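Local coordinates for AbiEi antitoxin C-terminal domain-containing protein (Mycobacterium tuberculosis, PDB 1ZEL) that is of unknown function but probably binds DNA through a winged-helix, helix-turn-helix domain and carries a domain of the AbiEi antitoxin C-terminal family, at residues V21-L25 with D37-L42; V31-E36 with R91-R96; V4-A8 with I61-L67; F102-S108 with I124-L128. All coordinates share one frame; numbering follows the deposited sequence.

The chain starts in strand 3-5 and runs through helices 19-28, 35-44 and 51-61. Contact 1 closes a short loop between the first two helices, around strand 33-34. Contact 3 closes a wider loop, from the N-terminal strand to strand 64-66, and contact 1 lies wholly within it. Contact 2 crosses both: it starts inside their loops, at residues 31-36, and ends beyond them on helix 88-96. L25 and L38 meet V33 (contacts 1 and 2), L38 meets L64 (1 and 3), and L67 meets V32 and S92 (2 and 3). Contact 4 follows in series and pairs strand 103-104 with strand 124-127. W93 of helix 88-96 packs on F102, which joins contacts 2 and 4.

Contact 1: V21-L25 with D37-L42; sequences VVSGL and DLTQRL
R41 swings its CG to the side opposite its own carbonyl carbon (chi1 -72°), and the chain then runs extended to NE. This carries the guanidinium toward G24 and L25 of helix 21-25. L25 has its CG placed the same way, and its CD2 lies over one face of the guanidinium, offset toward the rim. L25 CD2 is 3.4 Å from R41 NE. R41 NH1 comes beside the G24 carbonyl, 3.2 Å from G24 C, at an oblique angle. G24 has no side chain, and the arginine tip occupies the side where one would point.

The polar end of R41 is shared out. R41 NE donates to D37 OD1 of its own helix at 3.0 Å, in a salt bridge with a bent N-H...O angle of 134°. NH2 reaches D28 in a further salt bridge. R41 NH1 donates to a water at 2.9 Å, and the water lies at the guanidinium edge. The water also lies 3.1 Å from V21 O, to which it may donate.

The two helices belong to the winged-helix part of the protein. Their short segments run at 123° to each other, with axes 10.2 Å apart. Strand 33-34 and helix 51-61 cover the apolar side of the pair.

That side is built from four aliphatic residues. V21 CG2 meets L42 CD2 at 3.7 Å. V21 CG1 faces L38 CD1 at 4.1 Å, and the two side chains cross at about a right angle. L25 CD1 comes to the same L38 methyl. L38 also packs on I55, and L42 on A54, both from helix 51-61.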
loop_
_atom_site.group_PDB
_atom_site.type_symbol
_atom_site.label_atom_id
_atom_site.label_comp_id
_atom_site.label_asym_id
_atom_site.label_seq_id
_atom_site.Cartn_x
_atom_site.Cartn_y
_atom_site.Cartn_z
ATOM N N VAL A 21 -32.238 4.033 11.131
ATOM C CA VAL A 21 -31.077 4.211 10.265
ATOM C C VAL A 21 -29.824 3.702 10.976
ATOM O O VAL A 21 -29.045 2.904 10.416
ATOM C CB VAL A 21 -30.880 5.675 9.870
ATOM C CG1 VAL A 21 -29.697 5.812 8.940
ATOM C CG2 VAL A 21 -32.126 6.201 9.192
ATOM N N VAL A 22 -29.652 4.123 12.224
ATOM C CA VAL A 22 -28.497 3.679 12.995
ATOM C C VAL A 22 -28.582 2.180 13.264
ATOM O O VAL A 22 -27.572 1.477 13.138
ATOM C CB VAL A 22 -28.355 4.507 14.295
ATOM C CG1 VAL A 22 -27.251 3.944 15.190
ATOM C CG2 VAL A 22 -28.082 5.989 13.936
ATOM N N SER A 23 -29.770 1.681 13.625
ATOM C CA SER A 23 -29.937 0.246 13.928
ATOM C C SER A 23 -29.641 -0.615 12.709
ATOM O O SER A 23 -29.054 -1.698 12.816
ATOM C CB SER A 23 -31.338 -0.055 14.475
ATOM O OG SER A 23 -31.410 0.316 15.849
ATOM N N GLY A 24 -30.026 -0.126 11.539
ATOM C CA GLY A 24 -29.771 -0.854 10.297
ATOM C C GLY A 24 -28.292 -0.928 9.946
ATOM O O GLY A 24 -27.810 -1.964 9.461
ATOM N N LEU A 25 -27.597 0.195 10.106
ATOM C CA LEU A 25 -26.139 0.255 9.936
ATOM C C LEU A 25 -25.442 -0.597 10.999
ATOM O O LEU A 25 -24.474 -1.291 10.702
ATOM C CB LEU A 25 -25.662 1.713 10.003
ATOM C CG LEU A 25 -25.969 2.541 8.741
ATOM C CD1 LEU A 25 -25.761 4.061 9.001
ATOM C CD2 LEU A 25 -25.149 2.084 7.577
ATOM N N ASP A 37 -26.339 4.811 -0.201
ATOM C CA ASP A 37 -26.701 3.821 0.802
ATOM C C ASP A 37 -27.444 4.512 1.946
ATOM O O ASP A 37 -28.483 4.040 2.418
ATOM C CB ASP A 37 -25.419 3.113 1.310
ATOM C CG ASP A 37 -25.685 2.048 2.395
ATOM O OD1 ASP A 37 -26.833 1.572 2.529
ATOM O OD2 ASP A 37 -24.726 1.669 3.124
ATOM N N LEU A 38 -26.919 5.625 2.415
ATOM C CA LEU A 38 -27.615 6.360 3.470
ATOM C C LEU A 38 -28.973 6.878 3.006
ATOM O O LEU A 38 -29.948 6.787 3.754
ATOM C CB LEU A 38 -26.755 7.510 4.018
ATOM C CG LEU A 38 -27.365 7.900 5.366
ATOM C CD1 LEU A 38 -26.698 7.130 6.513
ATOM C CD2 LEU A 38 -27.326 9.364 5.561
ATOM N N THR A 39 -29.049 7.420 1.785
ATOM C CA THR A 39 -30.323 7.921 1.228
ATOM C C THR A 39 -31.415 6.836 1.231
ATOM O O THR A 39 -32.559 7.096 1.629
ATOM C CB THR A 39 -30.148 8.481 -0.226
ATOM O OG1 THR A 39 -29.206 9.562 -0.216
ATOM C CG2 THR A 39 -31.454 9.006 -0.775
ATOM N N GLN A 40 -31.065 5.638 0.761
ATOM C CA GLN A 40 -31.969 4.509 0.721
ATOM C C GLN A 40 -32.403 4.099 2.135
ATOM O O GLN A 40 -33.567 3.815 2.366
ATOM C CB GLN A 40 -31.308 3.333 -0.018
ATOM C CG GLN A 40 -32.087 2.013 -0.014
ATOM C CD GLN A 40 -33.490 2.116 -0.576
ATOM O OE1 GLN A 40 -33.846 3.097 -1.239
ATOM N NE2 GLN A 40 -34.299 1.084 -0.327
ATOM N N ARG A 41 -31.465 4.078 3.072
ATOM C CA ARG A 41 -31.761 3.703 4.454
ATOM C C ARG A 41 -32.688 4.740 5.128
ATOM O O ARG A 41 -33.562 4.392 5.926
ATOM C CB ARG A 41 -30.462 3.603 5.252
ATOM C CG ARG A 41 -29.626 2.387 4.871
ATOM C CD ARG A 41 -28.351 2.296 5.708
ATOM N NE ARG A 41 -27.578 1.104 5.353
ATOM C CZ ARG A 41 -27.766 -0.112 5.868
ATOM N NH1 ARG A 41 -28.706 -0.346 6.777
ATOM N NH2 ARG A 41 -26.995 -1.112 5.478
ATOM N N LEU A 42 -32.517 6.013 4.803
ATOM C CA LEU A 42 -33.451 7.013 5.320
ATOM C C LEU A 42 -34.879 6.729 4.867
ATOM O O LEU A 42 -35.805 6.709 5.693
ATOM C CB LEU A 42 -33.033 8.418 4.891
ATOM C CG LEU A 42 -31.785 8.916 5.626
ATOM C CD1 LEU A 42 -31.313 10.154 4.876
ATOM C CD2 LEU A 42 -32.150 9.238 7.061
HETATM O O HOH W 1 -30.486 1.545 8.053
#

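Contact 2: V31-E36 with R91-R96; sequences VVVTKE and RSWLAR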
loop_
_atom_site.group_PDB
_atom_site.type_symbol
_atom_site.label_atom_id
_atom_site.label_comp_id
_atom_site.label_asym_id
_atom_site.label_seq_id
_atom_site.Cartn_x
_atom_site.Cartn_y
_atom_site.Cartn_z
ATOM N N VAL A 31 -18.573 -1.676 5.231
ATOM C CA VAL A 31 -17.202 -1.174 5.411
ATOM C C VAL A 31 -17.193 0.341 5.266
ATOM O O VAL A 31 -16.593 1.040 6.068
ATOM C CB VAL A 31 -16.219 -1.713 4.373
ATOM C CG1 VAL A 31 -14.786 -1.305 4.778
ATOM C CG2 VAL A 31 -16.310 -3.238 4.274
ATOM N N VAL A 32 -17.883 0.822 4.234
ATOM C CA VAL A 32 -17.979 2.234 3.917
ATOM C C VAL A 32 -19.458 2.500 3.637
ATOM O O VAL A 32 -20.127 1.655 3.044
ATOM C CB VAL A 32 -17.193 2.536 2.630
ATOM C CG1 VAL A 32 -17.521 3.907 2.108
ATOM C CG2 VAL A 32 -15.686 2.371 2.847
ATOM N N VAL A 33 -19.946 3.662 4.076
ATOM C CA VAL A 33 -21.306 4.098 3.787
ATOM C C VAL A 33 -21.280 5.124 2.664
ATOM O O VAL A 33 -20.717 6.196 2.841
ATOM C CB VAL A 33 -21.949 4.777 5.053
ATOM C CG1 VAL A 33 -23.369 5.232 4.751
ATOM C CG2 VAL A 33 -21.975 3.794 6.234
ATOM N N THR A 34 -21.917 4.831 1.535
ATOM C CA THR A 34 -22.031 5.820 0.468
ATOM C C THR A 34 -23.239 6.715 0.721
ATOM O O THR A 34 -24.157 6.342 1.462
ATOM C CB THR A 34 -22.137 5.171 -0.932
ATOM O OG1 THR A 34 -23.381 4.481 -1.049
ATOM C CG2 THR A 34 -21.024 4.164 -1.139
ATOM N N LYS A 35 -23.262 7.885 0.088
ATOM C CA LYS A 35 -24.407 8.764 0.192
ATOM C C LYS A 35 -25.699 8.079 -0.283
ATOM O O LYS A 35 -26.767 8.285 0.301
ATOM C CB LYS A 35 -24.186 10.064 -0.591
ATOM C CG LYS A 35 -25.367 11.006 -0.422
ATOM C CD LYS A 35 -25.077 12.373 -0.945
ATOM C CE LYS A 35 -26.309 13.236 -0.857
ATOM N NZ LYS A 35 -25.979 14.525 -1.505
ATOM N N GLU A 36 -25.574 7.230 -1.311
ATOM C CA GLU A 36 -26.709 6.521 -1.881
ATOM C C GLU A 36 -27.245 5.483 -0.916
ATOM O O GLU A 36 -28.455 5.268 -0.845
ATOM C CB GLU A 36 -26.300 5.829 -3.182
ATOM C CG GLU A 36 -25.917 6.779 -4.336
ATOM C CD GLU A 36 -24.433 7.216 -4.337
ATOM O OE1 GLU A 36 -23.720 7.045 -3.329
ATOM O OE2 GLU A 36 -23.977 7.744 -5.368
ATOM N N ARG A 91 -10.402 2.038 0.814
ATOM C CA ARG A 91 -11.714 1.397 0.745
ATOM C C ARG A 91 -12.782 2.409 0.348
ATOM O O ARG A 91 -13.728 2.052 -0.344
ATOM C CB ARG A 91 -12.076 0.743 2.082
ATOM C CG ARG A 91 -11.008 -0.251 2.567
ATOM C CD ARG A 91 -11.529 -1.083 3.715
ATOM N NE ARG A 91 -10.447 -1.491 4.610
ATOM C CZ ARG A 91 -9.646 -2.542 4.405
ATOM N NH1 ARG A 91 -9.806 -3.318 3.344
ATOM N NH2 ARG A 91 -8.686 -2.824 5.281
ATOM N N SER A 92 -12.667 3.658 0.794
ATOM C CA SER A 92 -13.664 4.657 0.348
ATOM C C SER A 92 -13.604 4.936 -1.154
ATOM O O SER A 92 -14.635 5.214 -1.807
ATOM C CB SER A 92 -13.576 5.955 1.163
ATOM O OG SER A 92 -12.636 6.869 0.644
ATOM N N TRP A 93 -12.402 4.866 -1.711
ATOM C CA TRP A 93 -12.236 4.934 -3.155
ATOM C C TRP A 93 -12.907 3.765 -3.881
ATOM O O TRP A 93 -13.686 3.984 -4.832
ATOM C CB TRP A 93 -10.751 5.063 -3.501
ATOM C CG TRP A 93 -10.463 5.395 -4.970
ATOM C CD1 TRP A 93 -11.361 5.715 -5.941
ATOM C CD2 TRP A 93 -9.169 5.479 -5.570
ATOM N NE1 TRP A 93 -10.706 5.962 -7.135
ATOM C CE2 TRP A 93 -9.353 5.828 -6.923
ATOM C CE3 TRP A 93 -7.866 5.295 -5.087
ATOM C CZ2 TRP A 93 -8.278 5.977 -7.811
ATOM C CZ3 TRP A 93 -6.796 5.458 -5.965
ATOM C CH2 TRP A 93 -7.008 5.780 -7.309
ATOM N N LEU A 94 -12.648 2.532 -3.438
ATOM C CA LEU A 94 -13.305 1.348 -4.037
ATOM C C LEU A 94 -14.828 1.396 -3.925
ATOM O O LEU A 94 -15.553 0.845 -4.784
ATOM C CB LEU A 94 -12.808 0.068 -3.375
ATOM C CG LEU A 94 -11.368 -0.275 -3.709
ATOM C CD1 LEU A 94 -10.860 -1.340 -2.730
ATOM C CD2 LEU A 94 -11.249 -0.722 -5.154
ATOM N N ALA A 95 -15.311 2.055 -2.868
ATOM C CA ALA A 95 -16.757 2.221 -2.649
ATOM C C ALA A 95 -17.403 3.037 -3.756
ATOM O O ALA A 95 -18.549 2.780 -4.135
ATOM C CB ALA A 95 -17.012 2.862 -1.302
ATOM N N ARG A 96 -16.682 4.034 -4.261
ATOM C CA ARG A 96 -17.132 4.842 -5.399
ATOM C C ARG A 96 -16.748 4.260 -6.760
ATOM O O ARG A 96 -17.500 4.404 -7.736
ATOM C CB ARG A 96 -16.526 6.237 -5.331
ATOM C CG ARG A 96 -16.892 7.079 -4.124
ATOM C CD ARG A 96 -18.368 7.102 -3.826
ATOM N NE ARG A 96 -19.199 7.666 -4.893
ATOM C CZ ARG A 96 -20.485 7.918 -4.723
ATOM N NH1 ARG A 96 -21.046 7.708 -3.534
ATOM N NH2 ARG A 96 -21.200 8.411 -5.715
#
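The charged part of this contact is a two-point salt bridge between E36 and R96. R96 NH1 donates to E36 OE1 at 2.8 Å, and R96 NH2 donates to E36 OE2 at 2.9 Å. The guanidinium is gripped end-on, and each oxygen uses its syn lone pair. The fit is not quite flat: the carboxylate and guanidinium planes are 29° apart. Both chains bend to meet. R96 turns at chi2 and chi3 (-48° and -61°), which folds its end back toward the start of helix 35-44. R96 NH1 has a further, weak bond to G71 O.

Apolar contacts fill the other end. V32 CG1 sits on A95 CB at 3.6 Å. V32 CG2 reaches the backbone of helix 88-96, 3.8 Å from R91 O. V31 CG1 presses on R91 CD at 3.4 Å, and these two side chains cross at about a right angle. The polar end of R91 goes to D85 in a salt bridge.

A cap sits between the two groups. T34 is the N-cap of helix 35-44, and its OG1 accepts from the backbone N of D37. Its carbons make van der Waals contacts here: T34 CG2 lies 4.1 Å from A95 O, and T34 CB 3.8 Å from R96 NH1. The contact thus joins the strand-to-helix junction of the N-terminal domain to helix 88-96. Strand 72-75 adds T72 beside V32, S92 and R96.

V32 and R96 bury similar areas, so packing and ion pair share the contact. E36 and R96 are exposed, so solvent probably screens their attraction.

Contact 3: V4-A8 with I61-L67; sequences VVSPA and IGWLVQL. Unlike the reference sequence in segment 4-8: V4 (reference Met).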
loop_
_atom_site.group_PDB
_atom_site.type_symbol
_atom_site.label_atom_id
_atom_site.label_comp_id
_atom_site.label_asym_id
_atom_site.label_seq_id
_atom_site.Cartn_x
_atom_site.Cartn_y
_atom_site.Cartn_z
ATOM N N VAL A 4 -10.131 6.025 12.662
ATOM C CA VAL A 4 -11.167 6.999 12.412
ATOM C C VAL A 4 -11.942 7.072 13.739
ATOM O O VAL A 4 -12.430 6.044 14.222
ATOM C CB VAL A 4 -12.067 6.524 11.273
ATOM C CG1 VAL A 4 -13.170 7.516 11.036
ATOM C CG2 VAL A 4 -11.230 6.320 9.984
ATOM N N VAL A 5 -12.048 8.275 14.298
ATOM C CA VAL A 5 -12.545 8.509 15.652
ATOM C C VAL A 5 -13.870 9.269 15.604
ATOM O O VAL A 5 -14.011 10.271 14.866
ATOM C CB VAL A 5 -11.513 9.339 16.463
ATOM C CG1 VAL A 5 -11.998 9.635 17.891
ATOM C CG2 VAL A 5 -10.166 8.619 16.507
ATOM N N SER A 6 -14.856 8.809 16.376
ATOM C CA SER A 6 -16.062 9.602 16.546
ATOM C C SER A 6 -15.762 10.855 17.368
ATOM O O SER A 6 -15.211 10.760 18.471
ATOM C CB SER A 6 -17.155 8.810 17.253
ATOM O OG SER A 6 -18.243 9.685 17.493
ATOM N N PRO A 7 -16.136 12.037 16.851
ATOM C CA PRO A 7 -15.925 13.261 17.627
ATOM C C PRO A 7 -16.807 13.320 18.868
ATOM O O PRO A 7 -16.585 14.165 19.735
ATOM C CB PRO A 7 -16.338 14.370 16.648
ATOM C CG PRO A 7 -17.286 13.728 15.738
ATOM C CD PRO A 7 -16.785 12.317 15.555
ATOM N N ALA A 8 -17.788 12.417 18.962
ATOM C CA ALA A 8 -18.698 12.384 20.098
ATOM C C ALA A 8 -18.281 11.437 21.208
ATOM O O ALA A 8 -18.955 11.355 22.216
ATOM C CB ALA A 8 -20.085 12.037 19.651
ATOM N N ILE A 61 -23.330 14.475 15.452
ATOM C CA ILE A 61 -23.499 13.681 16.658
ATOM C C ILE A 61 -22.579 12.464 16.740
ATOM O O ILE A 61 -22.484 11.849 17.798
ATOM C CB ILE A 61 -24.985 13.334 16.970
ATOM C CG1 ILE A 61 -25.570 12.355 15.975
ATOM C CG2 ILE A 61 -25.834 14.593 17.036
ATOM C CD1 ILE A 61 -27.035 12.076 16.247
ATOM N N GLY A 62 -21.895 12.131 15.640
ATOM C CA GLY A 62 -20.701 11.269 15.739
ATOM C C GLY A 62 -20.826 9.878 15.168
ATOM O O GLY A 62 -19.920 9.045 15.349
ATOM N N TRP A 63 -21.940 9.620 14.479
ATOM C CA TRP A 63 -22.201 8.289 13.928
ATOM C C TRP A 63 -21.533 8.062 12.580
ATOM O O TRP A 63 -21.173 6.945 12.262
ATOM C CB TRP A 63 -23.722 8.044 13.816
ATOM C CG TRP A 63 -24.384 7.804 15.166
ATOM C CD1 TRP A 63 -25.200 8.673 15.866
ATOM C CD2 TRP A 63 -24.249 6.630 15.972
ATOM N NE1 TRP A 63 -25.597 8.081 17.061
ATOM C CE2 TRP A 63 -25.015 6.831 17.144
ATOM C CE3 TRP A 63 -23.532 5.419 15.818
ATOM C CZ2 TRP A 63 -25.093 5.866 18.162
ATOM C CZ3 TRP A 63 -23.605 4.454 16.827
ATOM C CH2 TRP A 63 -24.380 4.690 18.003
ATOM N N LEU A 64 -21.433 9.121 11.768
ATOM C CA LEU A 64 -20.777 9.071 10.466
ATOM C C LEU A 64 -19.569 10.000 10.502
ATOM O O LEU A 64 -19.663 11.129 11.005
ATOM C CB LEU A 64 -21.764 9.559 9.359
ATOM C CG LEU A 64 -22.994 8.688 9.099
ATOM C CD1 LEU A 64 -23.827 9.292 7.951
ATOM C CD2 LEU A 64 -22.625 7.197 8.797
ATOM N N VAL A 65 -18.439 9.536 9.973
ATOM C CA VAL A 65 -17.240 10.368 9.860
ATOM C C VAL A 65 -16.879 10.423 8.383
ATOM O O VAL A 65 -16.764 9.364 7.716
ATOM C CB VAL A 65 -16.074 9.807 10.680
ATOM C CG1 VAL A 65 -14.760 10.553 10.367
ATOM C CG2 VAL A 65 -16.390 9.907 12.186
ATOM N N GLN A 66 -16.754 11.641 7.870
ATOM C CA GLN A 66 -16.499 11.839 6.449
ATOM C C GLN A 66 -15.181 11.191 6.037
ATOM O O GLN A 66 -14.144 11.367 6.703
ATOM C CB GLN A 66 -16.516 13.326 6.080
ATOM C CG GLN A 66 -16.631 13.559 4.594
ATOM C CD GLN A 66 -16.857 15.018 4.260
ATOM O OE1 GLN A 66 -17.592 15.721 4.952
ATOM N NE2 GLN A 66 -16.233 15.478 3.181
ATOM N N LEU A 67 -15.223 10.438 4.933
ATOM C CA LEU A 67 -14.005 9.879 4.362
ATOM C C LEU A 67 -13.493 10.725 3.186
ATOM O O LEU A 67 -14.223 11.576 2.681
ATOM C CB LEU A 67 -14.230 8.414 3.956
ATOM C CG LEU A 67 -14.404 7.431 5.118
ATOM C CD1 LEU A 67 -14.817 6.041 4.546
ATOM C CD2 LEU A 67 -13.140 7.335 6.059
#
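I61 lays its carbonyl against A8 CB, at a spacing so short that it is doubtful. G62 follows and ends helix 51-61 as the C' residue of a Schellman motif. Its positive phi (111°) turns the chain out of the helix. G62 O accepts from S6 OG at 2.8 Å, with the donor tilted 18° from the carbonyl plane. With chi1 at 174° the S6 hydroxyl lies beside its own carbonyl carbon, where it reaches both G62 O and A8 N. S6 OG accepts from A8 N at 3.1 Å, which makes an ST turn. It therefore ties the loop to itself and to the end of the helix. P7 CD packs over G62 CA.

Strand 64-66 then begins. It is an outer strand of the three-stranded sheet with 72-75 and 33-34, in the winged-helix part of the protein. Strand 3-5 pairs instead with strand 82-84, so no backbone ladder joins it to 64-66.

V65 makes the largest apolar share on this segment. V65 CG1 meets V4 CG1 at 3.5 Å, a tight pair, and the two side chains slide past each other in opposite directions. V65 CG2 lies 3.6 Å from V5 O and also touches P7 CD. L67 comes last, with L67 CD2 at 4.5 Å from V4 CG2. Both V4 and L67 also pack on L88 of helix 88-96.

Contact 4: F102-S108 with I124-L128; sequences FMLAGAS and IPIWL. With FMT (formic acid), chain F.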
loop_
_atom_site.group_PDB
_atom_site.type_symbol
_atom_site.label_atom_id
_atom_site.label_comp_id
_atom_site.label_asym_id
_atom_site.label_seq_id
_atom_site.Cartn_x
_atom_site.Cartn_y
_atom_site.Cartn_z
ATOM N N PHE A 102 -5.681 0.517 -7.906
ATOM C CA PHE A 102 -4.461 0.720 -7.134
ATOM C C PHE A 102 -4.040 -0.599 -6.548
ATOM O O PHE A 102 -4.850 -1.538 -6.429
ATOM C CB PHE A 102 -4.651 1.746 -5.975
ATOM C CG PHE A 102 -5.715 1.340 -4.965
ATOM C CD1 PHE A 102 -5.409 0.462 -3.925
ATOM C CD2 PHE A 102 -7.010 1.847 -5.048
ATOM C CE1 PHE A 102 -6.385 0.057 -3.017
ATOM C CE2 PHE A 102 -7.997 1.467 -4.106
ATOM C CZ PHE A 102 -7.668 0.561 -3.104
ATOM N N MET A 103 -2.772 -0.661 -6.159
ATOM C CA MET A 103 -2.286 -1.729 -5.321
ATOM C C MET A 103 -1.468 -1.131 -4.187
ATOM O O MET A 103 -0.717 -0.189 -4.412
ATOM C CB MET A 103 -1.423 -2.691 -6.150
ATOM C CG MET A 103 -2.165 -3.274 -7.330
ATOM S SD MET A 103 -1.238 -4.439 -8.353
ATOM C CE MET A 103 -1.221 -5.877 -7.312
ATOM N N LEU A 104 -1.610 -1.672 -2.971
ATOM C CA LEU A 104 -0.718 -1.321 -1.882
ATOM C C LEU A 104 0.716 -1.571 -2.337
ATOM O O LEU A 104 0.999 -2.590 -2.986
ATOM C CB LEU A 104 -1.043 -2.139 -0.627
ATOM C CG LEU A 104 -2.359 -1.822 0.077
ATOM C CD1 LEU A 104 -2.621 -2.784 1.242
ATOM C CD2 LEU A 104 -2.400 -0.370 0.538
ATOM N N ALA A 105 1.611 -0.627 -2.047
ATOM C CA ALA A 105 2.998 -0.725 -2.519
ATOM C C ALA A 105 3.982 -0.463 -1.398
ATOM O O ALA A 105 3.594 -0.368 -0.225
ATOM C CB ALA A 105 3.248 0.230 -3.702
ATOM N N GLY A 106 5.258 -0.354 -1.759
ATOM C CA GLY A 106 6.299 0.105 -0.837
ATOM C C GLY A 106 6.176 -0.496 0.539
ATOM O O GLY A 106 6.023 -1.708 0.655
ATOM N N ALA A 107 6.182 0.362 1.567
ATOM C CA ALA A 107 6.148 -0.072 2.964
ATOM C C ALA A 107 4.910 -0.888 3.364
ATOM O O ALA A 107 5.012 -1.783 4.212
ATOM C CB ALA A 107 6.306 1.130 3.898
ATOM N N SER A 108 3.755 -0.601 2.764
ATOM C CA SER A 108 2.561 -1.374 3.117
ATOM C C SER A 108 2.634 -2.798 2.613
ATOM O O SER A 108 2.303 -3.727 3.348
ATOM C CB SER A 108 1.278 -0.691 2.620
ATOM O OG SER A 108 1.051 0.482 3.403
ATOM N N ILE A 124 -0.427 6.261 2.945
ATOM C CA ILE A 124 -0.441 4.877 2.436
ATOM C C ILE A 124 0.210 4.829 1.073
ATOM O O ILE A 124 -0.283 5.448 0.122
ATOM C CB ILE A 124 -1.883 4.311 2.332
ATOM C CG1 ILE A 124 -2.609 4.436 3.686
ATOM C CG2 ILE A 124 -1.828 2.835 1.810
ATOM C CD1 ILE A 124 -4.091 4.901 3.583
ATOM N N PRO A 125 1.320 4.087 0.949
ATOM C CA PRO A 125 1.973 3.931 -0.345
ATOM C C PRO A 125 1.202 2.987 -1.270
ATOM O O PRO A 125 0.918 1.827 -0.912
ATOM C CB PRO A 125 3.338 3.344 0.026
ATOM C CG PRO A 125 3.043 2.545 1.260
ATOM C CD PRO A 125 2.016 3.337 2.015
ATOM N N ILE A 126 0.847 3.494 -2.444
ATOM C CA ILE A 126 0.200 2.676 -3.468
ATOM C C ILE A 126 0.891 2.798 -4.805
ATOM O O ILE A 126 1.630 3.744 -5.047
ATOM C CB ILE A 126 -1.313 3.046 -3.665
ATOM C CG1 ILE A 126 -1.464 4.504 -4.134
ATOM C CG2 ILE A 126 -2.119 2.802 -2.387
ATOM C CD1 ILE A 126 -2.904 4.843 -4.540
ATOM N N TRP A 127 0.632 1.839 -5.679
ATOM C CA TRP A 127 1.031 1.928 -7.071
ATOM C C TRP A 127 -0.245 2.157 -7.848
ATOM O O TRP A 127 -1.278 1.564 -7.515
ATOM C CB TRP A 127 1.705 0.608 -7.529
ATOM C CG TRP A 127 1.864 0.577 -9.059
ATOM C CD1 TRP A 127 2.819 1.216 -9.802
ATOM C CD2 TRP A 127 0.969 -0.037 -10.001
ATOM N NE1 TRP A 127 2.591 1.003 -11.160
ATOM C CE2 TRP A 127 1.459 0.243 -11.299
ATOM C CE3 TRP A 127 -0.196 -0.803 -9.870
ATOM C CZ2 TRP A 127 0.827 -0.228 -12.455
ATOM C CZ3 TRP A 127 -0.824 -1.262 -11.013
ATOM C CH2 TRP A 127 -0.313 -0.978 -12.292
ATOM N N LEU A 128 -0.185 3.042 -8.851
ATOM C CA LEU A 128 -1.287 3.247 -9.787
ATOM C C LEU A 128 -0.769 3.153 -11.211
ATOM O O LEU A 128 0.302 3.670 -11.494
ATOM C CB LEU A 128 -1.885 4.660 -9.609
ATOM C CG LEU A 128 -3.009 4.858 -8.591
ATOM C CD1 LEU A 128 -3.337 6.361 -8.474
ATOM C CD2 LEU A 128 -4.228 4.067 -8.982
HETATM C C FMT F . -0.051 0.085 6.896
HETATM O O1 FMT F . -0.534 -0.627 7.786
HETATM O O2 FMT F . 0.321 -0.343 5.792
#
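P125 fits its ring into the turn where strand 103-104 passes into helix 106-113. P125 CG lies 3.3 Å from A105 O, and P125 CD lies 3.3 Å from S108 OG. G106, with positive phi, forms the turn beside the ring; it has no side chain on the P125 side. A107 CB borders the ring on the helix side.

L104 and I124 form the next fit. L104 CD2 is pushed against I124 CG2 at 3.5 Å, a tight pair. Further along, F102 CB rests on I126 CD1 and L128 CD2, each at 3.8 Å. The F102 ring itself leads away to W93 and L94 of helix 88-96. A105 CB rests against the backbone at I126 and W127.

M103 and W127 put their side chains on the same face of the sheet, where they lie side by side and point the same way. M103 CG comes to the edge of the indole, 4.1 Å from W127 CE3. The thioether bends at chi3 (75°), and SD makes an oblique Met-aromatic contact with the six-membered ring. L157 touches both residues, and W127 NE1 bonds to I147 O.

The backbones form an antiparallel ladder. M103 and W127 are a hydrogen-bonded pair: W127 N donates to M103 O at 2.7 Å, and M103 N donates to W127 O. A105 N adds a bond to P125 O. L104 and I126 form the non-hydrogen-bonded pair. The strand 142-145 lies on the other side of 124-127.

S108 OG donates to O2 of a bound formic acid at 2.6 Å. S108, Y87 and Q119 supply polar groups that hold this molecule, probably from the crystallisation liquor; whether it marks a natural pocket is not known.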